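Local coordinates for protein nitrilotriacetate monooxygenase (Burkholderia pseudomallei, PDB 3SDO) that probably acts as a flavin-dependent (FMN) monooxygenase of the NtaA/SnaA/DszA family, built on a luciferase-like TIM barrel, at residues S36-A46 and N75-L86; I59-P67 and I133-G141. All blocks are in the same frame, centred on the assembly; numbering follows the deposited sequence.

Contact 1: residues S36-A46 and N75-L86. With EDO (1,2-ethanediol), chain C.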
loop_
_atom_site.group_PDB
_atom_site.type_symbol
_atom_site.label_atom_id
_atom_site.label_comp_id
_atom_site.label_asym_id
_atom_site.label_seq_id
_atom_site.Cartn_x
_atom_site.Cartn_y
_atom_site.Cartn_z
ATOM N N SER A 36 8.372 10.944 -9.575
ATOM C CA SER A 36 7.646 9.663 -9.487
ATOM C C SER A 36 7.838 8.869 -8.198
ATOM O O SER A 36 6.957 8.128 -7.812
ATOM C CB SER A 36 7.912 8.807 -10.702
ATOM O OG SER A 36 7.246 9.396 -11.814
ATOM N N VAL A 37 8.979 9.030 -7.539
ATOM C CA VAL A 37 9.241 8.412 -6.249
ATOM C C VAL A 37 9.719 9.470 -5.233
ATOM O O VAL A 37 10.649 9.252 -4.447
ATOM C CB VAL A 37 10.242 7.241 -6.378
ATOM C CG1 VAL A 37 9.581 6.064 -7.046
ATOM C CG2 VAL A 37 11.472 7.649 -7.171
ATOM N N ASN A 38 9.053 10.622 -5.268
ATOM C CA ASN A 38 9.297 11.714 -4.328
ATOM C C ASN A 38 8.003 11.898 -3.529
ATOM O O ASN A 38 7.035 12.504 -4.043
ATOM C CB ASN A 38 9.637 12.988 -5.114
ATOM C CG ASN A 38 9.927 14.184 -4.211
ATOM O OD1 ASN A 38 9.174 14.474 -3.280
ATOM N ND2 ASN A 38 11.039 14.865 -4.480
ATOM N N PHE A 39 7.981 11.396 -2.281
ATOM C CA PHE A 39 6.742 11.398 -1.494
ATOM C C PHE A 39 6.169 12.792 -1.259
ATOM O O PHE A 39 4.982 13.014 -1.442
ATOM C CB PHE A 39 6.891 10.683 -0.145
ATOM C CG PHE A 39 5.625 10.714 0.679
ATOM C CD1 PHE A 39 4.501 10.014 0.261
ATOM C CD2 PHE A 39 5.549 11.466 1.848
ATOM C CE1 PHE A 39 3.304 10.076 0.988
ATOM C CE2 PHE A 39 4.377 11.538 2.564
ATOM C CZ PHE A 39 3.247 10.827 2.142
ATOM N N ASP A 40 7.011 13.730 -0.867
ATOM C CA ASP A 40 6.539 15.083 -0.622
ATOM C C ASP A 40 5.892 15.731 -1.857
ATOM O O ASP A 40 4.977 16.533 -1.726
ATOM C CB ASP A 40 7.671 15.966 -0.139
ATOM C CG ASP A 40 8.122 15.642 1.285
ATOM O OD1 ASP A 40 7.453 14.884 2.032
ATOM O OD2 ASP A 40 9.188 16.152 1.620
ATOM N N PHE A 41 6.383 15.406 -3.043
ATOM C CA PHE A 41 5.718 15.848 -4.279
ATOM C C PHE A 41 4.286 15.356 -4.383
ATOM O O PHE A 41 3.379 16.163 -4.691
ATOM C CB PHE A 41 6.513 15.404 -5.493
ATOM C CG PHE A 41 5.874 15.774 -6.807
ATOM C CD1 PHE A 41 5.934 17.073 -7.272
ATOM C CD2 PHE A 41 5.210 14.822 -7.557
ATOM C CE1 PHE A 41 5.361 17.419 -8.502
ATOM C CE2 PHE A 41 4.652 15.160 -8.788
ATOM C CZ PHE A 41 4.721 16.452 -9.248
ATOM N N TYR A 42 4.048 14.060 -4.131
ATOM C CA TYR A 42 2.676 13.552 -4.107
ATOM C C TYR A 42 1.788 14.267 -3.057
ATOM O O TYR A 42 0.631 14.552 -3.343
ATOM C CB TYR A 42 2.607 12.036 -3.880
ATOM C CG TYR A 42 3.066 11.192 -5.052
ATOM C CD1 TYR A 42 4.417 10.925 -5.234
ATOM C CD2 TYR A 42 2.170 10.639 -5.942
ATOM C CE1 TYR A 42 4.863 10.160 -6.274
ATOM C CE2 TYR A 42 2.616 9.858 -7.008
ATOM C CZ TYR A 42 3.956 9.604 -7.144
ATOM O OH TYR A 42 4.415 8.835 -8.182
ATOM N N VAL A 43 2.342 14.583 -1.883
ATOM C CA VAL A 43 1.601 15.308 -0.857
ATOM C C VAL A 43 1.205 16.714 -1.345
ATOM O O VAL A 43 0.071 17.145 -1.190
ATOM C CB VAL A 43 2.383 15.446 0.471
ATOM C CG1 VAL A 43 1.556 16.298 1.473
ATOM C CG2 VAL A 43 2.722 14.060 1.081
ATOM N N ASP A 44 2.153 17.414 -1.931
ATOM C CA ASP A 44 1.898 18.741 -2.475
ATOM C C ASP A 44 0.794 18.735 -3.542
ATOM O O ASP A 44 -0.159 19.528 -3.463
ATOM C CB ASP A 44 3.191 19.317 -3.036
ATOM C CG ASP A 44 2.984 20.631 -3.752
ATOM O OD1 ASP A 44 3.225 21.669 -3.135
ATOM O OD2 ASP A 44 2.565 20.629 -4.918
ATOM N N ARG A 45 0.885 17.799 -4.486
ATOM C CA ARG A 45 -0.118 17.665 -5.530
ATOM C C ARG A 45 -1.480 17.209 -4.992
ATOM O O ARG A 45 -2.507 17.741 -5.400
ATOM C CB ARG A 45 0.368 16.740 -6.624
ATOM C CG ARG A 45 1.658 17.188 -7.316
ATOM C CD ARG A 45 1.486 18.416 -8.153
ATOM N NE ARG A 45 1.540 19.656 -7.375
ATOM C CZ ARG A 45 1.291 20.867 -7.857
ATOM N NH1 ARG A 45 1.374 21.928 -7.052
ATOM N NH2 ARG A 45 0.981 21.035 -9.136
ATOM N N ALA A 46 -1.504 16.247 -4.072
ATOM C CA ALA A 46 -2.773 15.824 -3.470
ATOM C C ALA A 46 -3.442 16.986 -2.737
ATOM O O ALA A 46 -4.655 17.177 -2.862
ATOM C CB ALA A 46 -2.584 14.601 -2.527
ATOM N N ASN A 75 10.080 3.149 -11.939
ATOM C CA ASN A 75 10.163 3.412 -10.499
ATOM C C ASN A 75 8.983 4.257 -10.065
ATOM O O ASN A 75 8.812 5.399 -10.510
ATOM C CB ASN A 75 11.488 4.119 -10.143
ATOM C CG ASN A 75 12.293 3.383 -9.083
ATOM O OD1 ASN A 75 12.364 3.797 -7.916
ATOM N ND2 ASN A 75 12.929 2.304 -9.488
ATOM N N ARG A 76 8.166 3.672 -9.202
ATOM C CA ARG A 76 6.957 4.290 -8.702
ATOM C C ARG A 76 6.676 3.736 -7.324
ATOM O O ARG A 76 7.226 2.686 -6.954
ATOM C CB ARG A 76 5.765 3.987 -9.634
ATOM C CG ARG A 76 5.488 2.508 -9.840
ATOM C CD ARG A 76 4.705 2.176 -11.140
ATOM N NE ARG A 76 3.396 2.821 -11.202
ATOM C CZ ARG A 76 2.646 2.951 -12.302
ATOM N NH1 ARG A 76 1.497 3.594 -12.228
ATOM N NH2 ARG A 76 3.042 2.477 -13.484
ATOM N N PHE A 77 5.800 4.429 -6.583
ATOM C CA PHE A 77 5.343 3.953 -5.291
ATOM C C PHE A 77 4.341 2.829 -5.498
ATOM O O PHE A 77 3.776 2.661 -6.591
ATOM C CB PHE A 77 4.724 5.093 -4.451
ATOM C CG PHE A 77 5.743 6.060 -3.883
ATOM C CD1 PHE A 77 6.672 5.640 -2.932
ATOM C CD2 PHE A 77 5.772 7.374 -4.292
ATOM C CE1 PHE A 77 7.617 6.547 -2.402
ATOM C CE2 PHE A 77 6.685 8.279 -3.761
ATOM C CZ PHE A 77 7.620 7.863 -2.817
ATOM N N GLU A 78 4.139 2.037 -4.453
ATOM C CA GLU A 78 3.083 1.035 -4.446
ATOM C C GLU A 78 1.806 1.692 -3.852
ATOM O O GLU A 78 1.909 2.507 -2.921
ATOM C CB GLU A 78 3.559 -0.190 -3.661
ATOM C CG GLU A 78 2.543 -1.294 -3.531
ATOM C CD GLU A 78 1.502 -1.024 -2.473
ATOM O OE1 GLU A 78 1.802 -0.324 -1.471
ATOM O OE2 GLU A 78 0.383 -1.540 -2.646
ATOM N N PRO A 79 0.600 1.382 -4.407
ATOM C CA PRO A 79 -0.577 2.203 -4.047
ATOM C C PRO A 79 -1.110 2.142 -2.614
ATOM O O PRO A 79 -1.493 3.178 -2.097
ATOM C CB PRO A 79 -1.657 1.731 -5.022
ATOM C CG PRO A 79 -0.875 1.198 -6.202
ATOM C CD PRO A 79 0.300 0.505 -5.542
ATOM N N ILE A 80 -1.166 0.973 -1.972
ATOM C CA ILE A 80 -1.723 0.911 -0.607
ATOM C C ILE A 80 -0.853 1.738 0.341
ATOM O O ILE A 80 -1.383 2.537 1.124
ATOM C CB ILE A 80 -1.861 -0.521 -0.083
ATOM C CG1 ILE A 80 -2.874 -1.295 -0.918
ATOM C CG2 ILE A 80 -2.233 -0.541 1.436
ATOM C CD1 ILE A 80 -4.318 -0.800 -0.757
ATOM N N SER A 81 0.467 1.525 0.286
ATOM C CA SER A 81 1.396 2.307 1.086
ATOM C C SER A 81 1.281 3.809 0.779
ATOM O O SER A 81 1.166 4.625 1.693
ATOM C CB SER A 81 2.854 1.856 0.902
ATOM O OG SER A 81 3.255 1.818 -0.464
ATOM N N LEU A 82 1.319 4.177 -0.497
ATOM C CA LEU A 82 1.275 5.602 -0.857
ATOM C C LEU A 82 -0.032 6.252 -0.388
ATOM O O LEU A 82 -0.023 7.333 0.213
ATOM C CB LEU A 82 1.480 5.794 -2.376
ATOM C CG LEU A 82 1.370 7.237 -2.915
ATOM C CD1 LEU A 82 2.373 8.199 -2.298
ATOM C CD2 LEU A 82 1.495 7.241 -4.450
ATOM N N LEU A 83 -1.154 5.589 -0.644
ATOM C CA LEU A 83 -2.451 6.169 -0.331
ATOM C C LEU A 83 -2.682 6.280 1.183
ATOM O O LEU A 83 -3.309 7.238 1.658
ATOM C CB LEU A 83 -3.556 5.350 -1.001
ATOM C CG LEU A 83 -3.642 5.568 -2.521
ATOM C CD1 LEU A 83 -4.651 4.577 -3.131
ATOM C CD2 LEU A 83 -4.023 7.012 -2.887
ATOM N N SER A 84 -2.121 5.337 1.934
ATOM C CA SER A 84 -2.282 5.306 3.379
ATOM C C SER A 84 -1.497 6.467 4.017
ATOM O O SER A 84 -1.985 7.144 4.913
ATOM C CB SER A 84 -1.807 3.956 3.931
ATOM O OG SER A 84 -2.628 2.879 3.487
ATOM N N ALA A 85 -0.280 6.701 3.519
ATOM C CA ALA A 85 0.527 7.855 3.925
ATOM C C ALA A 85 -0.167 9.196 3.533
ATOM O O ALA A 85 -0.221 10.116 4.331
ATOM C CB ALA A 85 1.962 7.741 3.321
ATOM N N LEU A 86 -0.711 9.282 2.319
ATOM C CA LEU A 86 -1.407 10.484 1.860
ATOM C C LEU A 86 -2.679 10.777 2.686
ATOM O O LEU A 86 -2.993 11.949 2.952
ATOM C CB LEU A 86 -1.787 10.384 0.361
ATOM C CG LEU A 86 -0.623 10.489 -0.638
ATOM C CD1 LEU A 86 -1.137 10.325 -2.034
ATOM C CD2 LEU A 86 0.117 11.812 -0.489
HETATM C C1 EDO C . 12.147 10.820 -0.809
HETATM O O1 EDO C . 11.646 11.945 -1.557
HETATM C C2 EDO C . 11.252 9.592 -1.035
HETATM O O2 EDO C . 9.872 9.849 -0.684
HETATM O O HOH W 1 3.667 6.218 -7.520
#
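The Tyr-42 hydroxyl works in two directions: its OH donates to Ser-36 O at 2.7 Å and accepts from a water that in turn accepts from Phe-77 N at 2.9 Å. This fixes the far end of the tyrosine and ties the turn before helix 39-51 to the approach of helix 79-88, which share no direct hydrogen bond here. Phe-77 turns its edge to the face of Tyr-42 in an offset edge-to-face pair, planes at 74°, with CD2 of Phe-77 3.5 Å from CE1 of Tyr-42, and the CD2 methyl of Leu-82 sits beside it over the same face, a CH-pi contact. With CG anti to the backbone N (chi1 179°), the Phe-39 ring reaches across to Ala-85, CZ to CB 3.5 Å, and meets Leu-82 CD1 with its edge; Phe-39 also packs on Val-88 of the second subunit. Leu-86 is a knob among Phe-39, Tyr-42, Val-43 and Ala-46. A 1,2-ethanediol, probably from crystallisation, accepts from Phe-39 N through O2 beside the Phe-77 rim. Segments 39-46 and 79-86 of the two outer barrel helices cross at -57°; Leu-82 and Leu-83 press on Ile-59 of strand 56-59, and Ile-80 and Leu-83 on helix 106-119.

Contact 2: residues I59-P67 and I133-G141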
loop_
_atom_site.group_PDB
_atom_site.type_symbol
_atom_site.label_atom_id
_atom_site.label_comp_id
_atom_site.label_asym_id
_atom_site.label_seq_id
_atom_site.Cartn_x
_atom_site.Cartn_y
_atom_site.Cartn_z
ATOM N N ILE A 59 -4.222 6.768 -8.074
ATOM C CA ILE A 59 -2.896 6.190 -8.211
ATOM C C ILE A 59 -3.053 4.941 -9.051
ATOM O O ILE A 59 -3.574 3.922 -8.577
ATOM C CB ILE A 59 -2.278 5.849 -6.844
ATOM C CG1 ILE A 59 -2.192 7.106 -5.973
ATOM C CG2 ILE A 59 -0.858 5.255 -7.001
ATOM C CD1 ILE A 59 -1.360 8.250 -6.609
ATOM N N ALA A 60 -2.667 5.069 -10.320
ATOM C CA ALA A 60 -2.600 3.969 -11.264
ATOM C C ALA A 60 -1.412 3.089 -10.888
ATOM O O ALA A 60 -0.594 3.466 -10.063
ATOM C CB ALA A 60 -2.435 4.502 -12.724
ATOM N N ASP A 61 -1.319 1.917 -11.489
ATOM C CA ASP A 61 -0.265 1.000 -11.091
ATOM C C ASP A 61 0.214 0.071 -12.196
ATOM O O ASP A 61 -0.486 -0.128 -13.203
ATOM C CB ASP A 61 -0.745 0.173 -9.905
ATOM C CG ASP A 61 0.397 -0.368 -9.076
ATOM O OD1 ASP A 61 1.376 0.393 -8.850
ATOM O OD2 ASP A 61 0.302 -1.540 -8.660
ATOM N N SER A 62 1.413 -0.466 -11.991
ATOM C CA SER A 62 1.982 -1.521 -12.816
ATOM C C SER A 62 2.838 -2.430 -11.950
ATOM O O SER A 62 3.256 -2.047 -10.855
ATOM C CB SER A 62 2.833 -0.920 -13.943
ATOM O OG SER A 62 3.911 -0.144 -13.413
ATOM N N ALA A 63 3.101 -3.641 -12.443
ATOM C CA ALA A 63 3.934 -4.591 -11.711
ATOM C C ALA A 63 4.847 -5.370 -12.655
ATOM O O ALA A 63 5.056 -6.560 -12.471
ATOM C CB ALA A 63 3.068 -5.540 -10.896
ATOM N N TYR A 64 5.401 -4.671 -13.638
ATOM C CA TYR A 64 6.258 -5.276 -14.664
ATOM C C TYR A 64 7.153 -4.209 -15.253
ATOM O O TYR A 64 6.691 -3.106 -15.566
ATOM C CB TYR A 64 5.437 -5.946 -15.770
ATOM C CG TYR A 64 6.285 -6.729 -16.746
ATOM C CD1 TYR A 64 6.980 -7.864 -16.328
ATOM C CD2 TYR A 64 6.409 -6.335 -18.079
ATOM C CE1 TYR A 64 7.765 -8.587 -17.206
ATOM C CE2 TYR A 64 7.209 -7.063 -18.970
ATOM C CZ TYR A 64 7.880 -8.188 -18.515
ATOM O OH TYR A 64 8.693 -8.923 -19.361
ATOM N N VAL A 65 8.428 -4.554 -15.393
ATOM C CA VAL A 65 9.463 -3.640 -15.864
ATOM C C VAL A 65 10.324 -4.333 -16.875
ATOM O O VAL A 65 10.614 -5.526 -16.716
ATOM C CB VAL A 65 10.419 -3.223 -14.709
ATOM C CG1 VAL A 65 11.653 -2.458 -15.235
ATOM C CG2 VAL A 65 9.701 -2.416 -13.734
ATOM N N THR A 66 10.709 -3.591 -17.917
ATOM C CA THR A 66 11.809 -3.979 -18.812
ATOM C C THR A 66 12.709 -2.762 -19.012
ATOM O O THR A 66 12.314 -1.641 -18.707
ATOM C CB THR A 66 11.326 -4.438 -20.218
ATOM O OG1 THR A 66 11.054 -3.283 -21.027
ATOM C CG2 THR A 66 10.090 -5.317 -20.140
ATOM N N PRO A 67 13.925 -2.965 -19.549
ATOM C CA PRO A 67 14.781 -1.785 -19.785
ATOM C C PRO A 67 14.192 -0.767 -20.794
ATOM O O PRO A 67 14.723 0.316 -20.915
ATOM C CB PRO A 67 16.109 -2.385 -20.300
ATOM C CG PRO A 67 16.067 -3.870 -19.883
ATOM C CD PRO A 67 14.608 -4.244 -19.849
ATOM N N ILE A 133 -0.341 -5.304 -17.869
ATOM C CA ILE A 133 0.691 -5.228 -18.915
ATOM C C ILE A 133 1.138 -6.631 -19.281
ATOM O O ILE A 133 1.355 -7.465 -18.388
ATOM C CB ILE A 133 1.998 -4.519 -18.431
ATOM C CG1 ILE A 133 1.797 -3.036 -18.173
ATOM C CG2 ILE A 133 3.120 -4.678 -19.473
ATOM C CD1 ILE A 133 3.057 -2.363 -17.605
ATOM N N GLU A 134 1.310 -6.887 -20.575
ATOM C CA GLU A 134 1.803 -8.179 -21.028
ATOM C C GLU A 134 3.169 -8.441 -20.396
ATOM O O GLU A 134 4.054 -7.581 -20.466
ATOM C CB GLU A 134 1.907 -8.250 -22.569
ATOM C CG GLU A 134 1.807 -9.687 -23.108
ATOM C CD GLU A 134 2.397 -9.888 -24.494
ATOM O OE1 GLU A 134 2.897 -8.914 -25.112
ATOM O OE2 GLU A 134 2.351 -11.050 -24.977
ATOM N N GLY A 135 3.321 -9.614 -19.775
ATOM C CA GLY A 135 4.549 -9.979 -19.060
ATOM C C GLY A 135 4.439 -9.966 -17.534
ATOM O O GLY A 135 5.246 -10.592 -16.849
ATOM N N THR A 136 3.457 -9.244 -16.990
ATOM C CA THR A 136 3.266 -9.146 -15.544
ATOM C C THR A 136 3.257 -10.495 -14.847
ATOM O O THR A 136 3.841 -10.643 -13.787
ATOM C CB THR A 136 1.961 -8.390 -15.196
ATOM O OG1 THR A 136 1.962 -7.125 -15.873
ATOM C CG2 THR A 136 1.833 -8.148 -13.647
ATOM N N GLY A 137 2.591 -11.472 -15.458
ATOM C CA GLY A 137 2.495 -12.827 -14.926
ATOM C C GLY A 137 3.832 -13.485 -14.637
ATOM O O GLY A 137 3.922 -14.346 -13.774
ATOM N N LYS A 138 4.873 -13.042 -15.337
ATOM C CA LYS A 138 6.237 -13.500 -15.101
ATOM C C LYS A 138 6.775 -13.143 -13.703
ATOM O O LYS A 138 7.750 -13.752 -13.251
ATOM C CB LYS A 138 7.195 -12.950 -16.191
ATOM C CG LYS A 138 6.994 -13.577 -17.554
ATOM C CD LYS A 138 7.688 -12.781 -18.664
ATOM C CE LYS A 138 7.841 -13.627 -19.915
ATOM N NZ LYS A 138 7.864 -12.815 -21.153
ATOM N N ASN A 139 6.160 -12.158 -13.043
ATOM C CA ASN A 139 6.524 -11.812 -11.666
ATOM C C ASN A 139 5.724 -12.550 -10.599
ATOM O O ASN A 139 5.916 -12.299 -9.408
ATOM C CB ASN A 139 6.445 -10.292 -11.461
ATOM C CG ASN A 139 7.552 -9.580 -12.178
ATOM O OD1 ASN A 139 8.616 -10.158 -12.370
ATOM N ND2 ASN A 139 7.322 -8.330 -12.583
ATOM N N TYR A 140 4.866 -13.481 -11.034
ATOM C CA TYR A 140 3.936 -14.174 -10.154
ATOM C C TYR A 140 3.798 -15.672 -10.484
ATOM O O TYR A 140 2.812 -16.304 -10.104
ATOM C CB TYR A 140 2.550 -13.488 -10.203
ATOM C CG TYR A 140 2.550 -12.063 -9.727
ATOM C CD1 TYR A 140 2.419 -11.753 -8.373
ATOM C CD2 TYR A 140 2.728 -11.016 -10.613
ATOM C CE1 TYR A 140 2.424 -10.430 -7.942
ATOM C CE2 TYR A 140 2.731 -9.697 -10.190
ATOM C CZ TYR A 140 2.580 -9.402 -8.850
ATOM O OH TYR A 140 2.587 -8.061 -8.437
ATOM N N GLY A 141 4.792 -16.240 -11.169
ATOM C CA GLY A 141 4.789 -17.648 -11.506
ATOM C C GLY A 141 3.738 -18.077 -12.508
ATOM O O GLY A 141 3.380 -19.258 -12.562
HETATM O O HOH W 2 1.725 -4.773 -14.499
HETATM O O HOH W 3 9.370 -6.929 -14.077
#
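This is loop-on-loop packing beyond the C-terminal ends of strands 56-59 and 124-129, with the Tyr-64 ring laid over the backbone of Gly-135. CA of Gly-135 sits 3.9 Å from the ring centroid and only 11° off the ring normal, a CH-pi contact made close by the lack of a side chain. Ile-133 CG2 adds an apolar contact 3.9 Å from Tyr-64 CD2. A chi1 of -173° swings the Tyr-64 ring away from its own N and over the turn. The glycine belongs to a type II beta turn from Ile-133 to Thr-136, where Ile-133 O accepts from both Thr-136 N and Thr-136 OG1, the latter at 2.6 Å. In a TIM barrel of the luciferase-like family this end carries the active site, and Asp-61, a few residues before Tyr-64, is predicted to bind FMN; its carboxylate forms a salt bridge with Arg-111 of the second subunit. Asn-139 ND2 donates to Ala-63 O at 2.9 Å, nearly in its own amide plane, while a water joins the same ND2 to Val-65 N. A second water links Ala-63 N with Thr-136 OG1. Ala-63 CB rests at the edge of Tyr-140, whose hydroxyl bonds Asn-108 of the second subunit.

From the N terminus, segment 36-46 comes first, then 59-67, 75-86 and 133-141, so the two contacts interleave. Contact 1 closes a loop of 28 residues that carries strand 56-59 and the whole of 59-67; contact 2 closes a longer one of 65 residues that takes in 75-86, helix 106-119 and strands 94-100 and 124-129. Contact 1 joins two outer helices, whereas contact 2 joins two loops at the C-terminal end of the barrel strands; their centres are about 19 Å apart. They meet where Arg-76 reaches back to 59-67: its NH1 probably hydrogen bonds Ala-60 O at 3.0 Å, and Pro-79 packs on Asp-61. Both also touch the second subunit.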